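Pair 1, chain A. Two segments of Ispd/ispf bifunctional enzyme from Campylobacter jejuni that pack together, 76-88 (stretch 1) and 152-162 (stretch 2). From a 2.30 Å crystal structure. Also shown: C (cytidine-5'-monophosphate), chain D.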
# COMPACT_ATOMS: atom_id res chain seq x y z
N ARG A 76 -2.90 -41.90 3.15
CA ARG A 76 -3.65 -40.98 4.00
C ARG A 76 -4.48 -41.73 5.05
O ARG A 76 -4.37 -41.45 6.25
CB ARG A 76 -4.54 -40.09 3.13
CG ARG A 76 -5.17 -38.90 3.85
CD ARG A 76 -6.14 -38.11 2.96
NE ARG A 76 -6.69 -36.93 3.62
CZ ARG A 76 -7.69 -36.94 4.52
NH1 ARG A 76 -8.26 -38.08 4.91
NH2 ARG A 76 -8.11 -35.79 5.04
N ALA A 77 -5.29 -42.68 4.59
CA ALA A 77 -6.20 -43.41 5.47
C ALA A 77 -5.46 -44.25 6.51
O ALA A 77 -5.92 -44.36 7.66
CB ALA A 77 -7.18 -44.28 4.67
N GLU A 78 -4.32 -44.82 6.13
CA GLU A 78 -3.49 -45.52 7.12
C GLU A 78 -2.85 -44.60 8.15
O GLU A 78 -2.86 -44.92 9.34
CB GLU A 78 -2.43 -46.43 6.50
CG GLU A 78 -2.00 -47.49 7.50
CD GLU A 78 -0.85 -48.38 7.06
OE1 GLU A 78 -0.21 -48.11 6.02
OE2 GLU A 78 -0.58 -49.37 7.77
N SER A 79 -2.30 -43.46 7.72
CA SER A 79 -1.80 -42.48 8.69
C SER A 79 -2.91 -42.07 9.65
O SER A 79 -2.71 -42.02 10.86
CB SER A 79 -1.22 -41.25 7.99
OG SER A 79 -0.19 -41.63 7.09
N LEU A 80 -4.09 -41.81 9.09
CA LEU A 80 -5.26 -41.41 9.86
C LEU A 80 -5.66 -42.48 10.88
O LEU A 80 -5.89 -42.18 12.05
CB LEU A 80 -6.44 -41.10 8.91
CG LEU A 80 -7.73 -40.61 9.59
CD1 LEU A 80 -7.47 -39.51 10.65
CD2 LEU A 80 -8.74 -40.13 8.55
N LYS A 81 -5.75 -43.73 10.41
CA LYS A 81 -6.14 -44.85 11.26
C LYS A 81 -5.20 -45.00 12.45
O LYS A 81 -5.64 -45.21 13.59
CB LYS A 81 -6.19 -46.15 10.44
CG LYS A 81 -6.32 -47.43 11.26
CD LYS A 81 -6.42 -48.66 10.35
CE LYS A 81 -7.02 -49.85 11.11
NZ LYS A 81 -7.51 -50.89 10.16
N LYS A 82 -3.89 -44.89 12.20
CA LYS A 82 -2.90 -44.97 13.28
C LYS A 82 -3.06 -43.83 14.27
O LYS A 82 -3.01 -44.04 15.48
CB LYS A 82 -1.48 -45.00 12.72
CG LYS A 82 -1.15 -46.24 11.88
CD LYS A 82 0.16 -46.06 11.13
CE LYS A 82 1.36 -46.10 12.09
NZ LYS A 82 2.66 -45.98 11.37
N ALA A 83 -3.27 -42.61 13.76
CA ALA A 83 -3.42 -41.45 14.64
C ALA A 83 -4.70 -41.50 15.47
O ALA A 83 -4.72 -41.01 16.60
CB ALA A 83 -3.36 -40.16 13.83
N LEU A 84 -5.75 -42.09 14.91
CA LEU A 84 -7.02 -42.24 15.64
C LEU A 84 -6.91 -43.08 16.93
O LEU A 84 -7.65 -42.84 17.88
CB LEU A 84 -8.12 -42.81 14.74
CG LEU A 84 -8.75 -41.85 13.73
CD1 LEU A 84 -9.47 -42.62 12.64
CD2 LEU A 84 -9.71 -40.87 14.41
N GLU A 85 -5.98 -44.03 16.96
CA GLU A 85 -5.77 -44.85 18.16
C GLU A 85 -5.30 -44.00 19.35
O GLU A 85 -5.29 -44.47 20.49
CB GLU A 85 -4.82 -46.02 17.89
CG GLU A 85 -5.42 -47.12 17.02
CD GLU A 85 -6.72 -47.69 17.60
OE1 GLU A 85 -6.66 -48.50 18.55
OE2 GLU A 85 -7.82 -47.33 17.10
N LEU A 86 -4.92 -42.76 19.07
CA LEU A 86 -4.52 -41.81 20.10
C LEU A 86 -5.70 -40.97 20.62
O LEU A 86 -5.59 -40.27 21.64
CB LEU A 86 -3.40 -40.90 19.55
CG LEU A 86 -1.92 -41.10 19.95
CD1 LEU A 86 -1.55 -42.56 20.27
CD2 LEU A 86 -0.96 -40.52 18.90
N ILE A 87 -6.85 -41.06 19.95
CA ILE A 87 -7.99 -40.21 20.24
C ILE A 87 -9.06 -40.95 21.05
O ILE A 87 -9.44 -42.06 20.70
CB ILE A 87 -8.62 -39.66 18.93
CG1 ILE A 87 -7.55 -39.04 18.01
CG2 ILE A 87 -9.78 -38.67 19.23
CD1 ILE A 87 -6.76 -37.89 18.63
N ASP A 88 -9.53 -40.32 22.13
CA ASP A 88 -10.63 -40.88 22.91
C ASP A 88 -11.79 -39.91 23.14
O ASP A 88 -12.72 -40.22 23.88
CB ASP A 88 -10.13 -41.51 24.23
CG ASP A 88 -9.44 -40.51 25.15
OD1 ASP A 88 -9.84 -39.32 25.18
OD2 ASP A 88 -8.49 -40.83 25.90
N LYS A 152 -17.53 -38.31 14.09
CA LYS A 152 -17.61 -39.04 15.35
C LYS A 152 -16.46 -40.04 15.30
O LYS A 152 -16.33 -40.82 14.35
CB LYS A 152 -18.95 -39.77 15.51
CG LYS A 152 -20.18 -38.85 15.46
CD LYS A 152 -21.03 -38.96 16.74
CE LYS A 152 -22.40 -38.29 16.58
NZ LYS A 152 -23.09 -38.66 15.29
N THR A 153 -15.62 -39.96 16.33
CA THR A 153 -14.40 -40.74 16.42
C THR A 153 -14.63 -42.24 16.26
O THR A 153 -13.94 -42.90 15.47
CB THR A 153 -13.73 -40.45 17.76
OG1 THR A 153 -13.53 -39.03 17.86
CG2 THR A 153 -12.33 -41.02 17.81
N LYS A 154 -15.62 -42.77 16.98
CA LYS A 154 -15.89 -44.20 16.98
C LYS A 154 -16.26 -44.69 15.58
O LYS A 154 -15.81 -45.75 15.15
CB LYS A 154 -16.96 -44.57 18.01
CG LYS A 154 -16.56 -44.26 19.46
CD LYS A 154 -17.65 -44.66 20.46
CE LYS A 154 -18.42 -43.45 20.98
NZ LYS A 154 -18.14 -43.16 22.42
N LEU A 155 -17.06 -43.90 14.86
CA LEU A 155 -17.49 -44.25 13.51
C LEU A 155 -16.36 -44.22 12.48
O LEU A 155 -16.31 -45.07 11.58
CB LEU A 155 -18.64 -43.35 13.04
CG LEU A 155 -20.01 -43.64 13.68
CD1 LEU A 155 -21.06 -42.71 13.11
CD2 LEU A 155 -20.45 -45.11 13.53
N LEU A 156 -15.47 -43.23 12.61
CA LEU A 156 -14.35 -43.08 11.68
C LEU A 156 -13.35 -44.21 11.90
O LEU A 156 -12.82 -44.75 10.93
CB LEU A 156 -13.69 -41.70 11.83
CG LEU A 156 -12.60 -41.31 10.82
CD1 LEU A 156 -13.11 -41.41 9.39
CD2 LEU A 156 -12.01 -39.90 11.10
N LYS A 157 -13.13 -44.57 13.16
CA LYS A 157 -12.34 -45.76 13.49
C LYS A 157 -12.91 -47.01 12.80
O LYS A 157 -12.18 -47.72 12.11
CB LYS A 157 -12.28 -45.98 15.01
CG LYS A 157 -11.39 -44.98 15.72
CD LYS A 157 -11.04 -45.45 17.12
CE LYS A 157 -10.62 -44.27 17.99
NZ LYS A 157 -10.08 -44.70 19.32
N LYS A 158 -14.21 -47.23 12.97
CA LYS A 158 -14.88 -48.38 12.35
C LYS A 158 -14.81 -48.30 10.83
O LYS A 158 -14.56 -49.30 10.16
CB LYS A 158 -16.35 -48.47 12.79
CG LYS A 158 -16.72 -49.79 13.48
CD LYS A 158 -18.12 -49.73 14.08
CE LYS A 158 -18.08 -49.82 15.61
NZ LYS A 158 -18.88 -48.74 16.26
N ALA A 159 -15.01 -47.10 10.29
CA ALA A 159 -14.94 -46.86 8.85
C ALA A 159 -13.62 -47.30 8.22
O ALA A 159 -13.60 -47.64 7.04
CB ALA A 159 -15.22 -45.39 8.54
N LEU A 160 -12.53 -47.29 9.00
CA LEU A 160 -11.19 -47.58 8.47
C LEU A 160 -10.68 -48.95 8.90
O LEU A 160 -9.49 -49.25 8.77
CB LEU A 160 -10.17 -46.50 8.89
CG LEU A 160 -10.48 -45.06 8.45
CD1 LEU A 160 -9.49 -44.07 9.08
CD2 LEU A 160 -10.47 -44.95 6.94
N ASP A 161 -11.60 -49.79 9.38
CA ASP A 161 -11.28 -51.14 9.82
C ASP A 161 -10.54 -51.98 8.77
O ASP A 161 -9.57 -52.65 9.11
CB ASP A 161 -12.55 -51.86 10.29
CG ASP A 161 -12.27 -53.28 10.78
OD1 ASP A 161 -11.25 -53.48 11.50
OD2 ASP A 161 -13.00 -54.24 10.49
N GLN A 162 -10.98 -51.92 7.51
CA GLN A 162 -10.39 -52.76 6.46
C GLN A 162 -9.91 -52.00 5.23
O GLN A 162 -8.87 -52.33 4.66
CB GLN A 162 -11.39 -53.83 6.02
CG GLN A 162 -11.58 -54.94 7.03
CD GLN A 162 -12.60 -55.96 6.59
OE1 GLN A 162 -12.86 -56.11 5.39
NE2 GLN A 162 -13.18 -56.67 7.55
OP3 C D . -3.73 -35.17 -1.22
P C D . -3.19 -36.44 -0.61
OP1 C D . -1.87 -36.86 -1.20
OP2 C D . -4.22 -37.54 -0.44
O5' C D . -2.75 -36.02 0.88
C5' C D . -3.68 -35.49 1.82
C4' C D . -2.99 -35.29 3.17
O4' C D . -2.70 -36.55 3.80
C3' C D . -1.68 -34.55 3.06
O3' C D . -1.68 -33.56 4.07
C2' C D . -0.61 -35.58 3.35
O2' C D . 0.53 -35.04 4.00
C1' C D . -1.34 -36.58 4.23
N1 C D . -0.80 -37.93 4.06
C2 C D . -0.41 -38.64 5.20
O2 C D . -0.54 -38.13 6.35
N3 C D . 0.09 -39.88 5.05
C4 C D . 0.24 -40.44 3.81
N4 C D . 0.76 -41.68 3.68
C5 C D . -0.13 -39.74 2.67
C6 C D . -0.66 -38.46 2.82
O HOH W 1 -8.85 -52.76 12.21

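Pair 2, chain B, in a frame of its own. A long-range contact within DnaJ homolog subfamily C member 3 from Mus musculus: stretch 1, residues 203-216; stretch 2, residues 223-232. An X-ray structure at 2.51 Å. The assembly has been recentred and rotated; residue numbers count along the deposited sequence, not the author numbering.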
# COMPACT_ATOMS: atom_id res chain seq x y z
N ASP B 203 -1.42 6.82 -11.79
CA ASP B 203 -1.57 7.68 -10.62
C ASP B 203 -0.32 8.54 -10.36
O ASP B 203 0.40 8.35 -9.37
CB ASP B 203 -1.91 6.85 -9.38
CG ASP B 203 -3.28 6.21 -9.46
OD1 ASP B 203 -4.05 6.53 -10.39
OD2 ASP B 203 -3.60 5.40 -8.57
N HIS B 204 -0.10 9.50 -11.25
CA HIS B 204 1.09 10.34 -11.20
C HIS B 204 1.25 11.09 -9.89
O HIS B 204 2.37 11.26 -9.41
CB HIS B 204 1.15 11.29 -12.40
CG HIS B 204 -0.11 12.04 -12.65
ND1 HIS B 204 -0.37 13.27 -12.08
CD2 HIS B 204 -1.18 11.76 -13.43
CE1 HIS B 204 -1.56 13.70 -12.48
NE2 HIS B 204 -2.06 12.81 -13.31
N GLU B 205 0.14 11.53 -9.30
CA GLU B 205 0.23 12.32 -8.09
C GLU B 205 0.71 11.54 -6.87
O GLU B 205 1.63 11.97 -6.16
CB GLU B 205 -1.09 13.02 -7.80
CG GLU B 205 -0.91 14.22 -6.91
CD GLU B 205 -2.22 14.88 -6.56
OE1 GLU B 205 -2.21 16.11 -6.35
OE2 GLU B 205 -3.25 14.16 -6.49
N LEU B 206 0.10 10.39 -6.62
CA LEU B 206 0.51 9.51 -5.52
C LEU B 206 1.91 8.99 -5.74
O LEU B 206 2.70 8.94 -4.80
CB LEU B 206 -0.47 8.34 -5.33
CG LEU B 206 -1.89 8.70 -4.84
CD1 LEU B 206 -2.88 7.57 -5.17
CD2 LEU B 206 -1.91 9.08 -3.34
N SER B 207 2.23 8.65 -6.99
CA SER B 207 3.60 8.30 -7.39
C SER B 207 4.60 9.36 -6.93
O SER B 207 5.63 9.03 -6.34
CB SER B 207 3.68 8.09 -8.91
OG SER B 207 4.98 7.70 -9.34
N LEU B 208 4.28 10.63 -7.18
CA LEU B 208 5.15 11.75 -6.83
C LEU B 208 5.37 11.84 -5.32
O LEU B 208 6.51 11.92 -4.87
CB LEU B 208 4.57 13.07 -7.34
CG LEU B 208 5.41 14.27 -7.79
CD1 LEU B 208 4.60 15.57 -7.65
CD2 LEU B 208 6.76 14.40 -7.09
N SER B 209 4.28 11.84 -4.56
CA SER B 209 4.38 12.02 -3.10
C SER B 209 4.94 10.77 -2.44
O SER B 209 5.49 10.83 -1.35
CB SER B 209 3.03 12.38 -2.49
OG SER B 209 2.13 11.29 -2.58
N GLU B 210 4.81 9.65 -3.13
CA GLU B 210 5.37 8.42 -2.64
C GLU B 210 6.88 8.40 -2.85
O GLU B 210 7.61 7.91 -1.99
CB GLU B 210 4.69 7.22 -3.31
CG GLU B 210 4.66 6.00 -2.44
CD GLU B 210 3.89 6.20 -1.14
OE1 GLU B 210 4.21 5.50 -0.15
OE2 GLU B 210 2.96 7.02 -1.09
N VAL B 211 7.34 8.93 -3.97
CA VAL B 211 8.77 9.03 -4.20
C VAL B 211 9.40 10.08 -3.27
O VAL B 211 10.59 10.03 -2.95
CB VAL B 211 9.10 9.27 -5.71
CG1 VAL B 211 9.04 10.74 -6.09
CG2 VAL B 211 10.45 8.70 -6.06
N ARG B 212 8.57 11.03 -2.81
CA ARG B 212 9.04 12.06 -1.88
C ARG B 212 9.34 11.44 -0.53
O ARG B 212 10.34 11.77 0.11
CB ARG B 212 8.03 13.20 -1.72
CG ARG B 212 8.06 14.21 -2.85
CD ARG B 212 7.25 15.45 -2.50
NE ARG B 212 6.74 16.14 -3.69
CZ ARG B 212 7.45 16.97 -4.45
NH1 ARG B 212 8.72 17.23 -4.16
NH2 ARG B 212 6.89 17.54 -5.51
N GLU B 213 8.48 10.52 -0.10
CA GLU B 213 8.72 9.75 1.11
C GLU B 213 10.05 9.01 1.02
O GLU B 213 10.81 8.98 2.00
CB GLU B 213 7.57 8.78 1.39
CG GLU B 213 6.22 9.44 1.66
CD GLU B 213 6.29 10.56 2.69
OE1 GLU B 213 7.03 10.43 3.69
OE2 GLU B 213 5.59 11.57 2.50
N CYS B 214 10.35 8.42 -0.14
CA CYS B 214 11.62 7.75 -0.36
C CYS B 214 12.79 8.72 -0.14
O CYS B 214 13.70 8.44 0.65
CB CYS B 214 11.69 7.11 -1.75
SG CYS B 214 13.34 6.45 -2.15
N LEU B 215 12.76 9.86 -0.83
CA LEU B 215 13.84 10.83 -0.77
C LEU B 215 13.99 11.47 0.61
O LEU B 215 15.08 11.92 0.97
CB LEU B 215 13.66 11.91 -1.84
CG LEU B 215 13.86 11.47 -3.29
CD1 LEU B 215 13.54 12.61 -4.23
CD2 LEU B 215 15.28 10.98 -3.52
N LYS B 216 12.90 11.50 1.36
CA LYS B 216 12.91 12.01 2.73
C LYS B 216 13.73 11.10 3.66
O LYS B 216 14.35 11.58 4.62
CB LYS B 216 11.47 12.17 3.24
CG LYS B 216 11.33 12.98 4.51
CD LYS B 216 9.89 13.45 4.71
CE LYS B 216 9.75 14.28 5.99
NZ LYS B 216 8.52 15.13 5.97
N ARG B 223 18.11 5.79 -7.71
CA ARG B 223 16.93 5.37 -8.47
C ARG B 223 15.70 6.19 -8.12
O ARG B 223 14.92 6.57 -8.99
CB ARG B 223 16.64 3.87 -8.29
CG ARG B 223 17.31 2.96 -9.33
CD ARG B 223 16.45 1.74 -9.68
NE ARG B 223 16.84 0.51 -8.98
CZ ARG B 223 16.47 0.16 -7.75
NH1 ARG B 223 15.70 0.96 -7.02
NH2 ARG B 223 16.88 -0.98 -7.23
N CYS B 224 15.53 6.47 -6.83
CA CYS B 224 14.41 7.28 -6.36
C CYS B 224 14.50 8.69 -6.91
O CYS B 224 13.46 9.30 -7.20
CB CYS B 224 14.35 7.33 -4.84
SG CYS B 224 13.30 6.07 -4.16
N PHE B 225 15.72 9.19 -7.05
CA PHE B 225 15.93 10.54 -7.55
C PHE B 225 15.64 10.62 -9.04
O PHE B 225 14.94 11.53 -9.47
CB PHE B 225 17.32 11.07 -7.20
CG PHE B 225 17.48 12.55 -7.42
CD1 PHE B 225 16.90 13.46 -6.54
CD2 PHE B 225 18.19 13.02 -8.52
CE1 PHE B 225 17.03 14.84 -6.74
CE2 PHE B 225 18.33 14.40 -8.74
CZ PHE B 225 17.76 15.31 -7.85
N ALA B 226 16.16 9.67 -9.81
CA ALA B 226 15.97 9.65 -11.27
C ALA B 226 14.50 9.58 -11.64
O ALA B 226 14.07 10.18 -12.63
CB ALA B 226 16.73 8.48 -11.91
N HIS B 227 13.73 8.84 -10.84
CA HIS B 227 12.31 8.69 -11.05
C HIS B 227 11.55 9.94 -10.61
O HIS B 227 10.60 10.33 -11.26
CB HIS B 227 11.79 7.42 -10.35
CG HIS B 227 10.30 7.30 -10.40
ND1 HIS B 227 9.60 7.20 -11.58
CD2 HIS B 227 9.38 7.30 -9.41
CE1 HIS B 227 8.31 7.13 -11.32
NE2 HIS B 227 8.15 7.19 -10.01
N TYR B 228 11.99 10.57 -9.52
CA TYR B 228 11.47 11.87 -9.05
C TYR B 228 11.46 12.91 -10.17
O TYR B 228 10.46 13.59 -10.40
CB TYR B 228 12.30 12.38 -7.87
CG TYR B 228 11.98 13.78 -7.37
CD1 TYR B 228 10.74 14.08 -6.82
CD2 TYR B 228 12.95 14.79 -7.39
CE1 TYR B 228 10.45 15.35 -6.34
CE2 TYR B 228 12.67 16.06 -6.90
CZ TYR B 228 11.42 16.33 -6.39
OH TYR B 228 11.12 17.58 -5.91
N LYS B 229 12.58 13.00 -10.88
CA LYS B 229 12.71 13.98 -11.95
C LYS B 229 11.71 13.72 -13.06
O LYS B 229 11.16 14.67 -13.63
CB LYS B 229 14.14 14.02 -12.49
CG LYS B 229 15.18 14.36 -11.43
CD LYS B 229 16.49 14.86 -12.02
CE LYS B 229 17.31 13.76 -12.66
NZ LYS B 229 18.70 14.24 -12.94
N GLN B 230 11.46 12.44 -13.33
CA GLN B 230 10.49 12.03 -14.35
C GLN B 230 9.05 12.33 -13.94
O GLN B 230 8.33 12.98 -14.69
CB GLN B 230 10.67 10.56 -14.71
CG GLN B 230 9.59 9.99 -15.62
CD GLN B 230 9.70 10.46 -17.07
OE1 GLN B 230 10.58 11.25 -17.41
NE2 GLN B 230 8.81 9.97 -17.93
N VAL B 231 8.62 11.87 -12.77
CA VAL B 231 7.25 12.14 -12.32
C VAL B 231 7.03 13.62 -12.08
O VAL B 231 5.98 14.12 -12.43
CB VAL B 231 6.79 11.39 -11.02
CG1 VAL B 231 5.73 10.35 -11.33
CG2 VAL B 231 7.96 10.82 -10.21
N LYS B 232 8.01 14.30 -11.49
CA LYS B 232 7.87 15.74 -11.21
C LYS B 232 7.48 16.48 -12.48
O LYS B 232 6.47 17.21 -12.49
CB LYS B 232 9.14 16.32 -10.60
CG LYS B 232 8.92 17.55 -9.76
CD LYS B 232 10.25 18.24 -9.47
CE LYS B 232 10.10 19.71 -9.16
NZ LYS B 232 9.67 19.90 -7.75

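Two helices that run roughly antiparallel, inclined to each other, can present matching inward positions filled by different residues, and the two pairs here illustrate how freely those positions can be filled. In pair 1 the helix axes approach to 10.0 Å, with 133° between their N-to-C directions; in pair 2 they approach to 9.4 Å, with 149° between those directions. Fourteen central residues superpose with an RMSD of 0.6 Å, and the surface buried is similar, 536 and 607 Å².

At the middle of each contact one helix contributes an aliphatic side chain, set among leucines and threonine and the aliphatic part of a lysine in pair 1 and among aromatic, cysteine and valine side chains in pair 2. L84(A) matches V211(B), and both point toward the partner helix. L84(A) reaches L160(A), CD1 to CD1 at 3.8 Å, and its CD1 lies 3.9 Å from CG of L156(A). The shorter V211(B) meets the same four positions, sitting as a knob among C224(B), H227(B), Y228(B) and V231(B), with its CG1 3.8 Å from CD1 of Y228(B). L160(A) and V231(B), also matched, face inward in both pairs.

One turn earlier in the first helix, an apolar pairing is replaced by a polar one. L80(A) meets L156(A) through their CD2 atoms at 4.2 Å; at the same positions S207(B) and H227(B) form a hydrogen bond, NE2 of H227(B) donating to OG of S207(B) at 3.3 Å.

The match of K157(A) with Y228(B) shows two ways of using a long side chain. K157(A) leaves its backbone sideways, yet its extended chain carries NZ to the carbonyl O of I87(A), a 3.0 Å hydrogen bond that satisfies a backbone acceptor beyond the first helix's regular stretch. Y228(B) fills the space with a ring: CD1 of L215(B) lies over one face, 4.0 Å from the ring centroid, while NH1 of R212(B) donates to the phenolic OH at 3.0 Å. At the position of R212(B), pair 1 has E85(A), whose OE2 remains 4.1 Å from NZ of K157(A), too far for a salt bridge.

K81(A) and L208(B) divide similarly. NZ of K81(A) donates to O of L160(A) at 2.9 Å, exploiting a carbonyl where helical geometry is lost; a water accepts from the same NZ at 3.1 Å and donates to OD1 of D161(A) at 2.6 Å. L208(B) packs its CD2 3.9 Å from CE1 of Y228(B).

The last inward matches are the most striking. I87(A) and T153(A) touch through their CG2 atoms at 3.7 Å, whereas C214(B) and C224(B) are covalently joined, SG to SG at 2.0 Å. A single backbone frame thus accommodates methyl packing or a disulfide.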